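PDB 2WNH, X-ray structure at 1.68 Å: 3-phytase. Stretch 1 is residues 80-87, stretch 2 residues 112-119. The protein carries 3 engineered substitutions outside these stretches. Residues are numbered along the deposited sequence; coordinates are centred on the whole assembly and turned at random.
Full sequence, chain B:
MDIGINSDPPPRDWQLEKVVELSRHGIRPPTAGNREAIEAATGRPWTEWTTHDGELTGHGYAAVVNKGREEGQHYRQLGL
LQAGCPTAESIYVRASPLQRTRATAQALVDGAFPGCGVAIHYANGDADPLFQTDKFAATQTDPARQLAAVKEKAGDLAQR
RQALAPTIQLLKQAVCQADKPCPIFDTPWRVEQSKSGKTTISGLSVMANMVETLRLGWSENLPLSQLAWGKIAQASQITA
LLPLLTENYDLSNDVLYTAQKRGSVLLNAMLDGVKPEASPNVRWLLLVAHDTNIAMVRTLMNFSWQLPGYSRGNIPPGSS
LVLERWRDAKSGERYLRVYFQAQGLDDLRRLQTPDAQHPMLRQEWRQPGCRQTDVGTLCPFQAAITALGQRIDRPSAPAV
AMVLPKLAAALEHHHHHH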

ATOM      1  N   LEU B  80      19.211 -10.382  -4.604  1.00 17.51           N
ATOM      2  CA  LEU B  80      19.733 -10.117  -5.934  1.00 15.96           C
ATOM      3  C   LEU B  80      19.317  -8.718  -6.435  1.00 17.11           C
ATOM      4  O   LEU B  80      20.121  -7.969  -7.021  1.00 17.75           O
ATOM      5  N   LEU B  81      18.049  -8.396  -6.202  1.00 16.56           N
ATOM      6  CA  LEU B  81      17.471  -7.122  -6.631  1.00 18.31           C
ATOM      7  C   LEU B  81      17.271  -6.197  -5.460  1.00 18.33           C
ATOM      8  O   LEU B  81      17.057  -6.644  -4.324  1.00 19.46           O
ATOM      9  N   GLN B  82      17.283  -4.902  -5.779  1.00 21.39           N
ATOM     10  CA  GLN B  82      17.000  -3.837  -4.814  1.00 21.24           C
ATOM     11  C   GLN B  82      15.520  -3.746  -4.478  1.00 22.15           C
ATOM     12  O   GLN B  82      14.651  -4.132  -5.261  1.00 18.96           O
ATOM     13  N   ALA B  83      15.227  -3.209  -3.297  1.00 22.42           N
ATOM     14  CA  ALA B  83      13.878  -2.790  -2.987  1.00 22.85           C
ATOM     15  C   ALA B  83      13.475  -1.684  -3.977  1.00 22.74           C
ATOM     16  O   ALA B  83      14.330  -0.918  -4.460  1.00 24.06           O
ATOM     17  N   GLY B  84      12.187  -1.605  -4.293  1.00 23.12           N
ATOM     18  CA  GLY B  84      11.685  -0.525  -5.151  1.00 22.78           C
ATOM     19  C   GLY B  84      11.919  -0.768  -6.626  1.00 22.29           C
ATOM     20  O   GLY B  84      11.960  -1.908  -7.074  1.00 22.63           O
ATOM     21  N   CYS B  85      12.073   0.306  -7.386  1.00 21.91           N
ATOM     22  CA  CYS B  85      12.213   0.173  -8.820  1.00 21.66           C
ATOM     23  C   CYS B  85      13.653  -0.115  -9.212  1.00 21.19           C
ATOM     24  O   CYS B  85      14.586   0.300  -8.513  1.00 20.09           O
ATOM     25  N   PRO B  86      13.832  -0.863 -10.308  1.00 21.21           N
ATOM     26  CA  PRO B  86      15.143  -1.300 -10.762  1.00 19.81           C
ATOM     27  C   PRO B  86      15.894  -0.168 -11.466  1.00 21.11           C
ATOM     28  O   PRO B  86      15.318   0.895 -11.747  1.00 22.22           O
ATOM     29  N   THR B  87      17.170  -0.419 -11.750  1.00 19.88           N
ATOM     30  CA  THR B  87      17.998   0.429 -12.581  1.00 20.43           C
ATOM     31  C   THR B  87      18.445  -0.409 -13.762  1.00 20.83           C
ATOM     32  O   THR B  87      18.070  -1.577 -13.851  1.00 20.53           O
ATOM     33  N   ALA B 112       6.898  -8.000 -11.989  1.00 12.44           N
ATOM     34  CA  ALA B 112       8.113  -8.058 -11.146  1.00 11.93           C
ATOM     35  C   ALA B 112       8.449  -6.727 -10.503  1.00 11.96           C
ATOM     36  O   ALA B 112       8.997  -6.718  -9.408  1.00 14.85           O
ATOM     37  N   PHE B 113       8.129  -5.615 -11.182  1.00 13.86           N
ATOM     38  CA  PHE B 113       8.464  -4.265 -10.703  1.00 13.50           C
ATOM     39  C   PHE B 113       7.226  -3.384 -10.765  1.00 14.60           C
ATOM     40  O   PHE B 113       7.075  -2.581 -11.688  1.00 14.50           O
ATOM     41  N   PRO B 114       6.298  -3.581  -9.815  1.00 15.37           N
ATOM     42  CA  PRO B 114       4.971  -2.925  -9.901  1.00 14.33           C
ATOM     43  C   PRO B 114       5.041  -1.401 -10.087  1.00 13.99           C
ATOM     44  O   PRO B 114       5.673  -0.700  -9.296  1.00 14.66           O
ATOM     45  N   GLY B 115       4.409  -0.913 -11.156  1.00 13.06           N
ATOM     46  CA  GLY B 115       4.296   0.517 -11.448  1.00 14.01           C
ATOM     47  C   GLY B 115       5.582   1.222 -11.835  1.00 13.44           C
ATOM     48  O   GLY B 115       5.632   2.441 -11.885  1.00 16.21           O
ATOM     49  N   CYS B 116       6.631   0.448 -12.102  1.00 12.61           N
ATOM     50  CA  CYS B 116       7.961   1.009 -12.377  1.00 13.51           C
ATOM     51  C   CYS B 116       8.241   1.457 -13.833  1.00 13.94           C
ATOM     52  O   CYS B 116       9.331   1.986 -14.123  1.00 14.40           O
ATOM     53  N   GLY B 117       7.286   1.261 -14.731  1.00 13.96           N
ATOM     54  CA  GLY B 117       7.479   1.573 -16.172  1.00 14.60           C
ATOM     55  C   GLY B 117       8.771   1.016 -16.769  1.00 16.14           C
ATOM     56  O   GLY B 117       9.499   1.736 -17.462  1.00 16.09           O
ATOM     57  N   VAL B 118       9.065  -0.253 -16.484  1.00 15.15           N
ATOM     58  CA  VAL B 118      10.264  -0.916 -17.013  1.00 15.08           C
ATOM     59  C   VAL B 118      10.059  -1.212 -18.499  1.00 16.03           C
ATOM     60  O   VAL B 118       9.031  -1.790 -18.894  1.00 15.15           O
ATOM     61  N   ALA B 119      11.018  -0.774 -19.314  1.00 17.02           N
ATOM     62  CA  ALA B 119      10.959  -1.006 -20.764  1.00 17.98           C
ATOM     63  C   ALA B 119      11.576  -2.339 -21.162  1.00 17.89           C
ATOM     64  O   ALA B 119      12.315  -2.981 -20.387  1.00 19.82           O
TER

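Disulfide and apolar packing between residues 80-87 and 112-119 of 3-phytase, two segments joined covalently and without a hydrogen bond between them. Covalent link: C85 SG and C116 SG are bonded at 2.0 Å with chi3 of -78°. Both cysteines are m rotamers (chi1 -66° and -65°), but CA-to-CB points sideways at C85 and toward the other stretch at C116; the two CA atoms lie 5.6 Å apart. C116 closes a type II turn that begins at F113, where C116 N donates to F113 O at 3.1 Å, so the turn has F113 and C116, the residues carrying the aromatic ring and one half of the disulfide, at its two ends. CH-pi contact: P86, C-gamma endo, points toward stretch 2 and lays its ring over one face of F113 (m, chi2 -75°), with P86 CG 3.8 Å from the centroid of the F113 ring and 18° off the normal. Apolar contacts: P86 CD lies 3.6 Å from F113 CD1 and 4.0 Å from C116 CB, while P86 CG meets V118 CG2 (V118 is t) at 3.6 Å; F113 and V118 point toward stretch 1. L81 (m, t) also points toward stretch 2, bringing L81 CD1 to 4.0 Å from F113 CE1. Polar groups: G84 O sits at the edge of the F113 ring, 4.5 Å from F113 CD1. Within stretch 1, Q82 NE2 makes a weak hydrogen bond to T87 OG1 (3.4 Å).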

ATOM      1  CB  LEU B  80      19.212 -11.175  -6.915  1.00 16.69           C
ATOM      2  CG  LEU B  80      19.701 -11.001  -8.358  1.00 15.59           C
ATOM      3  CD1 LEU B  80      21.193 -11.394  -8.526  1.00 20.03           C
ATOM      4  CD2 LEU B  80      18.829 -11.813  -9.287  1.00 18.64           C
ATOM      5  CB  LEU B  81      16.092  -7.336  -7.276  1.00 16.56           C
ATOM      6  CG  LEU B  81      16.135  -8.244  -8.516  1.00 17.39           C
ATOM      7  CD1 LEU B  81      14.710  -8.610  -8.981  1.00 17.12           C
ATOM      8  CD2 LEU B  81      16.991  -7.651  -9.625  1.00 19.59           C
ATOM      9  CB  GLN B  82      17.508  -2.473  -5.333  1.00 21.93           C
ATOM     10  CG  GLN B  82      16.853  -1.951  -6.626  1.00 20.74           C
ATOM     11  CD  GLN B  82      17.611  -2.329  -7.878  1.00 20.69           C
ATOM     12  OE1 GLN B  82      17.688  -3.501  -8.245  1.00 23.63           O
ATOM     13  NE2 GLN B  82      18.195  -1.330  -8.542  1.00 19.64           N
ATOM     14  CB  ALA B  83      13.841  -2.260  -1.536  1.00 24.53           C
ATOM     15  CB  CYS B  85      11.653   1.388  -9.553  1.00 21.74           C
ATOM     16  SG  CYS B  85       9.846   1.544  -9.356  0.70 21.17           S
ATOM     17  CB  PRO B  86      14.793  -2.428 -11.751  1.00 20.43           C
ATOM     18  CG  PRO B  86      13.474  -1.996 -12.318  1.00 20.83           C
ATOM     19  CD  PRO B  86      12.752  -1.353 -11.192  1.00 21.09           C
ATOM     20  CB  THR B  87      19.228   0.934 -11.792  1.00 20.39           C
ATOM     21  OG1 THR B  87      19.952  -0.189 -11.240  1.00 21.73           O
ATOM     22  CG2 THR B  87      18.765   1.845 -10.652  1.00 20.28           C
ATOM     23  CB  ALA B 112       9.324  -8.592 -11.938  1.00 13.38           C
ATOM     24  CB  PHE B 113       9.590  -3.694 -11.583  1.00 15.19           C
ATOM     25  CG  PHE B 113      10.799  -4.603 -11.668  1.00 15.87           C
ATOM     26  CD1 PHE B 113      11.686  -4.703 -10.588  1.00 17.18           C
ATOM     27  CD2 PHE B 113      11.037  -5.366 -12.810  1.00 15.67           C
ATOM     28  CE1 PHE B 113      12.813  -5.551 -10.656  1.00 15.94           C
ATOM     29  CE2 PHE B 113      12.134  -6.223 -12.900  1.00 14.64           C
ATOM     30  CZ  PHE B 113      13.039  -6.317 -11.841  1.00 14.66           C
ATOM     31  CB  PRO B 114       4.312  -3.293  -8.571  1.00 16.23           C
ATOM     32  CG  PRO B 114       4.960  -4.652  -8.218  1.00 15.71           C
ATOM     33  CD  PRO B 114       6.414  -4.440  -8.626  1.00 13.41           C
ATOM     34  CB  CYS B 116       9.054   0.031 -11.892  1.00 13.58           C
ATOM     35  SG  CYS B 116       9.028  -0.167 -10.117  0.70 11.52           S
ATOM     36  CB  VAL B 118      10.613  -2.189 -16.225  1.00 14.51           C
ATOM     37  CG1 VAL B 118      11.884  -2.841 -16.796  1.00 15.44           C
ATOM     38  CG2 VAL B 118      10.823  -1.836 -14.733  1.00 15.32           C
ATOM     39  CB  ALA B 119      11.627   0.141 -21.528  1.00 18.63           C
TER